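Local coordinates for protein cytochrome c7 (Geobacter sulfurreducens, PDB 3H34) that probably carries electrons as a small multiheme c-type cytochrome, one of a family involved in Fe(III) respiration, through several hemes bound covalently to the chain, at residues S29-E32 / K37-N40; E22-C27 / E55-G60. One frame throughout, in Å; residues are numbered along the deposited sequence.

Interaction 1: residues S29-E32 / K37-N40; sequences SCHE and KIRN. With HEM (protoporphyrin IX containing Fe), chain B.
Ile38 packs against Cys30 and His31, the last two residues of a Cys-X-X-Cys-His heme-binding motif, beside the heme they hold. His31 NE2 binds the heme FE at 2.0 Å, its imidazole standing on the porphyrin with the ring plane running toward the meso carbon CHA. Cys30 SG forms the thioether to heme CAC (1.8 Å), a link open only to a residue with a reactive sulfur. The Ile38 side chain crosses that of His31 at about a right angle: its CG1 lies 4.0 Å from His31 ND1, obliquely to the ring. With CG1 anti to the carbonyl carbon (chi1 -59°) and the chain extended beyond it, CD1 packs 3.3 Å from Cys30 O, whose hydrogen bond is with Tyr45 OH. An alanine in place of Ile38 would take away everything beyond CB, which is likely to open a gap at the ND1 side of the imidazole and give the ring more freedom to turn about its iron bond. The backbone holds the heme as well: Ile38 N donates to propionate oxygen O1D at 2.7 Å (154°), while Lys37 CG passes the other propionate, 3.5 Å from O1A. His17 supplies the second axial nitrogen. Bis-histidine ligation fills both axial positions, which suits a heme that passes electrons rather than one that binds small ligands.

Interaction 2: residues E22-C27 / E55-G60; sequences EFVREC and EVRGAG. With HEM (protoporphyrin IX containing Fe), chain C.
The C-terminal end of helix 43-57 is tied to the loop of residues 22-27 at the edge of a heme, Arg57 reaching across to Phe23. Arg57 is extended from CG to NE, and arginine is long enough to bring NH1 to 2.8 Å from Phe23 O. The bond is reasonably straight (154°); the oxygen lies in the guanidinium plane, whereas the donor sits 48° above the plane of the carbonyl. One guanidinium face lies over heme CAC, so the flat group donates at its edge and packs with its face. Val24 meets the same corner with CG2, 3.6 Å from heme CBC, a place suited to a branched aliphatic residue. Phe23 lays one ring face over a propionate arm, with Phe23 CZ 3.5 Å from heme CBD, which lies over the ring face, offset toward the rim. Beyond the helix end, Gly58 takes a positive phi as the chain turns back to the heme, and Ala59 CB touches heme CAD at 3.8 Å. Gly60 comes close with CA, 3.6 Å from heme CHA, where a CB would run into the porphyrin. A water completes the bridge between the segments, accepting from Arg57 NH2 at 2.8 Å and from Arg25 N at 3.0 Å.

How the interactions relate
Coming from the N terminus, the chain leaves helix 17-20 and enters residues 22-27, the first half of interaction 2. One residue later it reaches 29-32, and after four more loop residues 37-40 folds back on it, so interaction 1 closes a short loop beside its heme. The chain then forms helix 43-57, whose end returns to 22-27 and closes the wider loop of interaction 2, inside which interaction 1 is nested. The two also touch, Ser29 CB lying 3.7 Å from Val24 CG1. Cys27, in interaction 2, is bonded to the heme of interaction 1, so the loop 22-32 joins two heme sites to the long helix.

Interaction 1: residues S29-E32 / K37-N40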
ATOM      1  N   SER A  29      -8.511   7.524  -1.822  1.00  7.69           N
ATOM      2  CA  SER A  29      -7.451   7.721  -0.839  1.00  9.06           C
ATOM      3  C   SER A  29      -6.133   7.127  -1.336  1.00 10.31           C
ATOM      4  O   SER A  29      -5.058   7.489  -0.860  1.00 10.84           O
ATOM      5  CB  SER A  29      -7.845   7.093   0.500  1.00  9.23           C
ATOM      6  OG  SER A  29      -8.897   7.825   1.106  1.00 10.90           O
ATOM      7  N   CYS A  30      -6.217   6.228  -2.312  1.00  9.32           N
ATOM      8  CA  CYS A  30      -5.020   5.601  -2.862  1.00  8.71           C
ATOM      9  C   CYS A  30      -4.941   5.771  -4.373  1.00  9.75           C
ATOM     10  O   CYS A  30      -3.860   5.711  -4.960  1.00 12.07           O
ATOM     11  CB  CYS A  30      -5.016   4.102  -2.560  1.00 10.18           C
ATOM     12  SG  CYS A  30      -5.124   3.643  -0.802  1.00  9.47           S
ATOM     13  N   HIS A  31      -6.091   5.989  -4.993  1.00  9.05           N
ATOM     14  CA  HIS A  31      -6.166   6.106  -6.446  1.00  6.34           C
ATOM     15  C   HIS A  31      -6.364   7.490  -7.023  1.00  8.46           C
ATOM     16  O   HIS A  31      -6.700   8.441  -6.323  1.00  9.12           O
ATOM     17  CB  HIS A  31      -7.309   5.236  -6.968  1.00  6.88           C
ATOM     18  CG  HIS A  31      -7.016   3.774  -6.936  1.00  6.22           C
ATOM     19  ND1 HIS A  31      -6.165   3.144  -7.813  1.00  5.84           N
ATOM     20  CD2 HIS A  31      -7.470   2.807  -6.100  1.00  5.21           C
ATOM     21  CE1 HIS A  31      -6.131   1.849  -7.494  1.00  4.30           C
ATOM     22  NE2 HIS A  31      -6.906   1.592  -6.460  1.00  7.17           N
ATOM     23  N   GLU A  32      -6.150   7.568  -8.331  1.00  8.66           N
ATOM     24  CA  GLU A  32      -6.370   8.781  -9.094  1.00  9.45           C
ATOM     25  C   GLU A  32      -7.886   8.750  -9.314  1.00  9.78           C
ATOM     26  O   GLU A  32      -8.548   7.795  -8.894  1.00  9.43           O
ATOM     27  CB  GLU A  32      -5.646   8.701 -10.438  1.00  9.97           C
ATOM     28  CG  GLU A  32      -4.128   8.664 -10.334  1.00 11.03           C
ATOM     29  CD  GLU A  32      -3.567   9.917  -9.689  1.00 13.18           C
ATOM     30  OE1 GLU A  32      -4.012  11.021 -10.067  1.00 11.85           O
ATOM     31  OE2 GLU A  32      -2.681   9.802  -8.811  1.00 14.68           O
ATOM     32  N   LYS A  37      -4.422   0.824 -12.360  1.00 11.35           N
ATOM     33  CA  LYS A  37      -2.978   0.828 -12.172  1.00 12.30           C
ATOM     34  C   LYS A  37      -2.527   2.266 -11.945  1.00 12.64           C
ATOM     35  O   LYS A  37      -3.031   3.191 -12.578  1.00 12.57           O
ATOM     36  CB  LYS A  37      -2.278   0.247 -13.403  0.50 13.04           C
ATOM     37  CG  LYS A  37      -2.587  -1.225 -13.648  0.50 15.10           C
ATOM     38  CD  LYS A  37      -1.959  -1.724 -14.942  0.50 18.13           C
ATOM     39  N   ILE A  38      -1.583   2.449 -11.028  1.00 11.49           N
ATOM     40  CA  ILE A  38      -1.074   3.776 -10.706  1.00 12.73           C
ATOM     41  C   ILE A  38       0.254   4.011 -11.420  1.00 13.80           C
ATOM     42  O   ILE A  38       1.261   3.369 -11.121  1.00 14.02           O
ATOM     43  CB  ILE A  38      -0.914   3.921  -9.177  1.00 10.93           C
ATOM     44  CG1 ILE A  38      -2.279   3.701  -8.513  1.00 13.62           C
ATOM     45  CG2 ILE A  38      -0.359   5.300  -8.828  1.00 12.73           C
ATOM     46  CD1 ILE A  38      -2.237   3.637  -7.001  1.00 12.90           C
ATOM     47  N   ARG A  39       0.230   4.940 -12.371  1.00 15.27           N
ATOM     48  CA  ARG A  39       1.383   5.285 -13.199  1.00 16.96           C
ATOM     49  C   ARG A  39       2.700   5.528 -12.468  1.00 17.53           C
ATOM     50  O   ARG A  39       3.743   5.027 -12.889  1.00 18.67           O
ATOM     51  CB  ARG A  39       1.036   6.504 -14.059  1.00 19.50           C
ATOM     52  N   ASN A  40       2.664   6.295 -11.384  1.00 16.86           N
ATOM     53  CA  ASN A  40       3.889   6.579 -10.650  1.00 16.74           C
ATOM     54  C   ASN A  40       4.063   5.715  -9.412  1.00 15.40           C
ATOM     55  O   ASN A  40       4.726   6.119  -8.451  1.00 15.89           O
ATOM     56  CB  ASN A  40       3.948   8.059 -10.261  1.00 18.96           C
ATOM     57  CG  ASN A  40       2.757   8.495  -9.437  1.00 20.38           C
ATOM     58  OD1 ASN A  40       1.935   7.676  -9.022  1.00 22.25           O
ATOM     59  ND2 ASN A  40       2.661   9.797  -9.185  1.00 22.96           N
TER
HETATM   60  CHA HEM B  72      -4.917  -1.519  -8.041  1.00  7.77           C
HETATM   61  CHB HEM B  72      -9.669  -0.588  -7.973  1.00  7.38           C
HETATM   62  CHC HEM B  72      -9.304   0.840  -3.334  1.00  7.18           C
HETATM   63  CHD HEM B  72      -4.487   0.639  -3.712  1.00  7.30           C
HETATM   64  C1A HEM B  72      -6.263  -1.467  -8.372  1.00  9.13           C
HETATM   65  C2A HEM B  72      -6.775  -1.829  -9.678  1.00 10.60           C
HETATM   66  C3A HEM B  72      -8.090  -1.518  -9.661  1.00  9.49           C
HETATM   67  C4A HEM B  72      -8.398  -0.968  -8.372  1.00  7.61           C
HETATM   68  CMA HEM B  72      -9.070  -1.706 -10.809  1.00  9.02           C
HETATM   69  CAA HEM B  72      -5.978  -2.353 -10.866  1.00 14.75           C
HETATM   70  CBA HEM B  72      -5.852  -3.865 -10.876  1.00 18.99           C
HETATM   71  CGA HEM B  72      -5.012  -4.368 -12.033  1.00 21.68           C
HETATM   72  O1A HEM B  72      -3.794  -4.093 -12.050  1.00 23.63           O
HETATM   73  O2A HEM B  72      -5.573  -5.033 -12.929  1.00 26.27           O
HETATM   74  C1B HEM B  72      -9.955  -0.080  -6.707  1.00  5.76           C
HETATM   75  C2B HEM B  72     -11.279   0.345  -6.302  1.00  5.67           C
HETATM   76  C3B HEM B  72     -11.192   0.705  -4.991  1.00  5.96           C
HETATM   77  C4B HEM B  72      -9.806   0.532  -4.600  1.00  5.58           C
HETATM   78  CMB HEM B  72     -12.518   0.420  -7.199  1.00  7.69           C
HETATM   79  CAB HEM B  72     -12.321   1.255  -4.117  1.00  7.09           C
HETATM   80  CBB HEM B  72     -13.478   0.287  -3.886  1.00  6.70           C
HETATM   81  C1C HEM B  72      -7.956   0.820  -3.023  1.00  6.06           C
HETATM   82  C2C HEM B  72      -7.426   1.323  -1.761  1.00  6.84           C
HETATM   83  C3C HEM B  72      -6.074   1.295  -1.872  1.00  7.53           C
HETATM   84  C4C HEM B  72      -5.775   0.792  -3.204  1.00  7.77           C
HETATM   85  CMC HEM B  72      -8.245   1.860  -0.590  1.00  9.31           C
HETATM   86  CAC HEM B  72      -5.040   1.824  -0.867  1.00  6.78           C
HETATM   87  CBC HEM B  72      -5.183   1.323   0.568  1.00  8.24           C
HETATM   88  C1D HEM B  72      -4.208   0.074  -4.954  1.00  6.89           C
HETATM   89  C2D HEM B  72      -2.871  -0.220  -5.397  1.00  7.53           C
HETATM   90  C3D HEM B  72      -2.986  -0.864  -6.584  1.00  8.37           C
HETATM   91  C4D HEM B  72      -4.398  -0.988  -6.865  1.00  6.74           C
HETATM   92  CMD HEM B  72      -1.573   0.146  -4.665  1.00 10.97           C
HETATM   93  CAD HEM B  72      -1.842  -1.274  -7.489  1.00  8.57           C
HETATM   94  CBD HEM B  72      -1.553  -0.194  -8.527  1.00 11.23           C
HETATM   95  CGD HEM B  72      -0.392  -0.550  -9.437  1.00 12.94           C
HETATM   96  O1D HEM B  72      -0.115   0.224 -10.374  1.00 15.76           O
HETATM   97  O2D HEM B  72       0.243  -1.601  -9.217  1.00 14.88           O
HETATM   98  NA  HEM B  72      -7.268  -0.914  -7.576  1.00  5.49           N
HETATM   99  NB  HEM B  72      -9.037   0.079  -5.662  1.00  6.63           N
HETATM  100  NC  HEM B  72      -6.933   0.476  -3.898  1.00  4.97           N
HETATM  101  ND  HEM B  72      -5.156  -0.396  -5.867  1.00  6.59           N
HETATM  102 FE   HEM B  72      -7.105  -0.218  -5.737  1.00  6.88          FE

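Interaction 2: residues E22-C27 / E55-G60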
ATOM      1  N   GLU A  22     -11.886  -2.454   3.806  1.00 11.36           N
ATOM      2  CA  GLU A  22     -12.679  -2.624   5.016  1.00 12.88           C
ATOM      3  C   GLU A  22     -12.246  -1.567   6.028  1.00 11.24           C
ATOM      4  O   GLU A  22     -12.948  -1.304   7.005  1.00 10.77           O
ATOM      5  CB  GLU A  22     -12.464  -4.019   5.615  1.00 15.03           C
ATOM      6  N   PHE A  23     -11.093  -0.953   5.765  1.00  9.47           N
ATOM      7  CA  PHE A  23     -10.513   0.061   6.643  1.00  7.88           C
ATOM      8  C   PHE A  23     -10.443   1.445   6.001  1.00  8.46           C
ATOM      9  O   PHE A  23     -10.418   2.463   6.700  1.00  8.62           O
ATOM     10  CB  PHE A  23      -9.093  -0.365   7.039  1.00  8.02           C
ATOM     11  CG  PHE A  23      -9.041  -1.629   7.844  1.00  8.53           C
ATOM     12  CD1 PHE A  23      -8.948  -2.867   7.215  1.00  9.18           C
ATOM     13  CD2 PHE A  23      -9.111  -1.588   9.234  1.00  9.38           C
ATOM     14  CE1 PHE A  23      -8.928  -4.051   7.961  1.00  9.53           C
ATOM     15  CE2 PHE A  23      -9.090  -2.764   9.988  1.00  9.01           C
ATOM     16  CZ  PHE A  23      -8.999  -3.996   9.352  1.00  9.78           C
ATOM     17  N   VAL A  24     -10.399   1.475   4.673  1.00  7.76           N
ATOM     18  CA  VAL A  24     -10.299   2.729   3.935  1.00  8.08           C
ATOM     19  C   VAL A  24     -11.598   2.997   3.193  1.00  9.31           C
ATOM     20  O   VAL A  24     -11.973   2.257   2.282  1.00 10.10           O
ATOM     21  CB  VAL A  24      -9.122   2.679   2.939  1.00  6.94           C
ATOM     22  CG1 VAL A  24      -8.955   4.031   2.255  1.00  7.09           C
ATOM     23  CG2 VAL A  24      -7.844   2.301   3.677  1.00  8.39           C
ATOM     24  N   ARG A  25     -12.270   4.070   3.588  1.00  9.44           N
ATOM     25  CA  ARG A  25     -13.558   4.431   3.011  1.00 10.09           C
ATOM     26  C   ARG A  25     -13.588   4.702   1.519  1.00 10.22           C
ATOM     27  O   ARG A  25     -14.504   4.254   0.831  1.00 11.24           O
ATOM     28  CB  ARG A  25     -14.132   5.652   3.727  1.00 11.64           C
ATOM     29  CG  ARG A  25     -15.546   6.002   3.279  1.00 14.98           C
ATOM     30  CD  ARG A  25     -16.546   4.964   3.774  1.00 17.86           C
ATOM     31  NE  ARG A  25     -17.862   5.117   3.159  1.00 19.96           N
ATOM     32  CZ  ARG A  25     -18.216   4.565   2.002  1.00 21.18           C
ATOM     33  NH1 ARG A  25     -17.352   3.817   1.327  1.00 19.54           N
ATOM     34  NH2 ARG A  25     -19.436   4.760   1.518  1.00 21.41           N
ATOM     35  N   GLU A  26     -12.592   5.431   1.024  1.00  9.49           N
ATOM     36  CA  GLU A  26     -12.544   5.808  -0.386  1.00  8.35           C
ATOM     37  C   GLU A  26     -11.428   5.212  -1.229  1.00  8.10           C
ATOM     38  O   GLU A  26     -10.281   5.128  -0.791  1.00  9.09           O
ATOM     39  CB  GLU A  26     -12.428   7.327  -0.518  1.00  9.70           C
ATOM     40  CG  GLU A  26     -13.624   8.134  -0.076  1.00 10.96           C
ATOM     41  CD  GLU A  26     -13.566   9.547  -0.623  1.00 13.93           C
ATOM     42  OE1 GLU A  26     -13.514   9.697  -1.865  1.00 12.66           O
ATOM     43  OE2 GLU A  26     -13.566  10.505   0.179  1.00 14.47           O
ATOM     44  N   CYS A  27     -11.769   4.831  -2.457  1.00  6.50           N
ATOM     45  CA  CYS A  27     -10.777   4.312  -3.388  1.00  7.61           C
ATOM     46  C   CYS A  27      -9.803   5.456  -3.656  1.00  6.34           C
ATOM     47  O   CYS A  27      -8.604   5.244  -3.827  1.00  6.39           O
ATOM     48  CB  CYS A  27     -11.417   3.941  -4.731  1.00  6.82           C
ATOM     49  SG  CYS A  27     -12.897   2.888  -4.671  1.00  8.62           S
ATOM     50  N   GLU A  55       1.238   5.204   9.732  1.00  9.40           N
ATOM     51  CA  GLU A  55       1.788   6.068  10.769  1.00 10.68           C
ATOM     52  C   GLU A  55       0.712   6.908  11.457  1.00 10.71           C
ATOM     53  O   GLU A  55       0.650   6.961  12.686  1.00 11.86           O
ATOM     54  CB  GLU A  55       2.858   6.987  10.173  1.00 12.77           C
ATOM     55  CG  GLU A  55       3.593   7.821  11.204  1.00 19.59           C
ATOM     56  CD  GLU A  55       4.242   6.970  12.277  1.00 21.96           C
ATOM     57  OE1 GLU A  55       5.019   6.059  11.925  1.00 23.50           O
ATOM     58  OE2 GLU A  55       3.977   7.214  13.473  1.00 24.68           O
ATOM     59  N   VAL A  56      -0.137   7.557  10.668  1.00 10.05           N
ATOM     60  CA  VAL A  56      -1.185   8.406  11.225  1.00 10.61           C
ATOM     61  C   VAL A  56      -2.256   7.625  11.979  1.00  9.66           C
ATOM     62  O   VAL A  56      -2.765   8.090  13.000  1.00  9.92           O
ATOM     63  CB  VAL A  56      -1.872   9.253  10.128  1.00 12.66           C
ATOM     64  CG1 VAL A  56      -2.566   8.354   9.128  1.00 15.71           C
ATOM     65  CG2 VAL A  56      -2.876  10.213  10.759  1.00 16.57           C
ATOM     66  N   ARG A  57      -2.594   6.440  11.484  1.00  8.87           N
ATOM     67  CA  ARG A  57      -3.624   5.633  12.128  1.00  8.22           C
ATOM     68  C   ARG A  57      -3.114   4.753  13.262  1.00  9.50           C
ATOM     69  O   ARG A  57      -3.898   4.263  14.072  1.00  9.58           O
ATOM     70  CB  ARG A  57      -4.349   4.781  11.086  1.00  9.18           C
ATOM     71  CG  ARG A  57      -5.069   5.612  10.047  1.00  8.37           C
ATOM     72  CD  ARG A  57      -6.157   4.828   9.351  1.00 10.15           C
ATOM     73  NE  ARG A  57      -6.838   5.643   8.350  1.00 10.93           N
ATOM     74  CZ  ARG A  57      -7.851   5.219   7.602  1.00 11.43           C
ATOM     75  NH1 ARG A  57      -8.306   3.981   7.743  1.00 10.43           N
ATOM     76  NH2 ARG A  57      -8.403   6.031   6.711  1.00 11.98           N
ATOM     77  N   GLY A  58      -1.802   4.552  13.319  1.00 10.33           N
ATOM     78  CA  GLY A  58      -1.235   3.732  14.375  1.00 11.69           C
ATOM     79  C   GLY A  58      -1.500   2.251  14.189  1.00 11.98           C
ATOM     80  O   GLY A  58      -1.360   1.464  15.125  1.00 13.17           O
ATOM     81  N   ALA A  59      -1.887   1.875  12.974  1.00 10.79           N
ATOM     82  CA  ALA A  59      -2.168   0.488  12.633  1.00 11.26           C
ATOM     83  C   ALA A  59      -1.515   0.217  11.286  1.00 11.52           C
ATOM     84  O   ALA A  59      -1.440   1.105  10.433  1.00 10.97           O
ATOM     85  CB  ALA A  59      -3.672   0.251  12.552  1.00 10.55           C
ATOM     86  N   GLY A  60      -1.055  -1.011  11.088  1.00 11.23           N
ATOM     87  CA  GLY A  60      -0.388  -1.337   9.843  1.00 11.45           C
ATOM     88  C   GLY A  60       1.101  -1.200  10.080  1.00 11.72           C
ATOM     89  O   GLY A  60       1.521  -0.447  10.962  1.00 10.93           O
TER
HETATM   90  CHA HEM C  73      -2.572  -3.028   7.484  1.00  8.32           C
HETATM   91  CHB HEM C  73       0.367  -2.877   3.614  1.00  7.79           C
HETATM   92  CHC HEM C  73      -1.778   1.270   2.263  1.00  7.56           C
HETATM   93  CHD HEM C  73      -4.326   1.349   6.390  1.00  6.97           C
HETATM   94  C1A HEM C  73      -1.645  -3.380   6.498  1.00  7.55           C
HETATM   95  C2A HEM C  73      -0.822  -4.583   6.534  1.00  8.03           C
HETATM   96  C3A HEM C  73       0.051  -4.483   5.502  1.00  8.28           C
HETATM   97  C4A HEM C  73      -0.277  -3.284   4.778  1.00  7.21           C
HETATM   98  CMA HEM C  73       1.245  -5.380   5.215  1.00  6.93           C
HETATM   99  CAA HEM C  73      -0.941  -5.768   7.497  1.00  9.73           C
HETATM  100  CBA HEM C  73      -2.335  -6.378   7.476  1.00 10.69           C
HETATM  101  CGA HEM C  73      -2.709  -6.924   6.110  1.00 11.03           C
HETATM  102  O1A HEM C  73      -3.919  -7.019   5.819  1.00 14.84           O
HETATM  103  O2A HEM C  73      -1.791  -7.269   5.339  1.00 11.01           O
HETATM  104  C1B HEM C  73       0.015  -1.728   2.892  1.00  8.12           C
HETATM  105  C2B HEM C  73       0.617  -1.320   1.642  1.00  9.18           C
HETATM  106  C3B HEM C  73      -0.023  -0.200   1.247  1.00  8.62           C
HETATM  107  C4B HEM C  73      -1.007   0.111   2.262  1.00  8.05           C
HETATM  108  CMB HEM C  73       1.759  -2.005   0.894  1.00  8.89           C
HETATM  109  CAB HEM C  73       0.246   0.633  -0.000  1.00 10.03           C
HETATM  110  CBB HEM C  73       0.147  -0.113  -1.322  1.00 11.44           C
HETATM  111  C1C HEM C  73      -2.618   1.666   3.297  1.00  6.18           C
HETATM  112  C2C HEM C  73      -3.314   2.943   3.325  1.00  7.08           C
HETATM  113  C3C HEM C  73      -4.024   2.988   4.494  1.00  5.95           C
HETATM  114  C4C HEM C  73      -3.756   1.728   5.175  1.00  7.78           C
HETATM  115  CMC HEM C  73      -3.198   4.060   2.288  1.00  6.47           C
HETATM  116  CAC HEM C  73      -4.879   4.131   5.074  1.00  5.86           C
HETATM  117  CBC HEM C  73      -5.562   5.110   4.131  1.00  6.27           C
HETATM  118  C1D HEM C  73      -4.075   0.136   7.027  1.00  9.26           C
HETATM  119  C2D HEM C  73      -4.667  -0.256   8.285  1.00 10.08           C
HETATM  120  C3D HEM C  73      -4.179  -1.470   8.593  1.00 10.15           C
HETATM  121  C4D HEM C  73      -3.284  -1.846   7.514  1.00  8.96           C
HETATM  122  CMD HEM C  73      -5.671   0.530   9.114  1.00  8.52           C
HETATM  123  CAD HEM C  73      -4.508  -2.303   9.822  1.00 10.95           C
HETATM  124  CBD HEM C  73      -5.562  -3.352   9.501  1.00 12.20           C
HETATM  125  CGD HEM C  73      -5.765  -4.333  10.635  1.00 12.11           C
HETATM  126  O1D HEM C  73      -6.042  -3.887  11.766  1.00 13.39           O
HETATM  127  O2D HEM C  73      -5.650  -5.552  10.393  1.00 15.71           O
HETATM  128  NA  HEM C  73      -1.316  -2.585   5.409  1.00  9.17           N
HETATM  129  NB  HEM C  73      -0.984  -0.828   3.277  1.00  7.74           N
HETATM  130  NC  HEM C  73      -2.861   0.934   4.450  1.00  8.01           N
HETATM  131  ND  HEM C  73      -3.206  -0.850   6.562  1.00  9.44           N
HETATM  132 FE   HEM C  73      -2.097  -0.823   4.931  1.00  7.73          FE
HETATM  133  O   HOH W   1     -10.818   6.046   5.231  1.00 10.10           O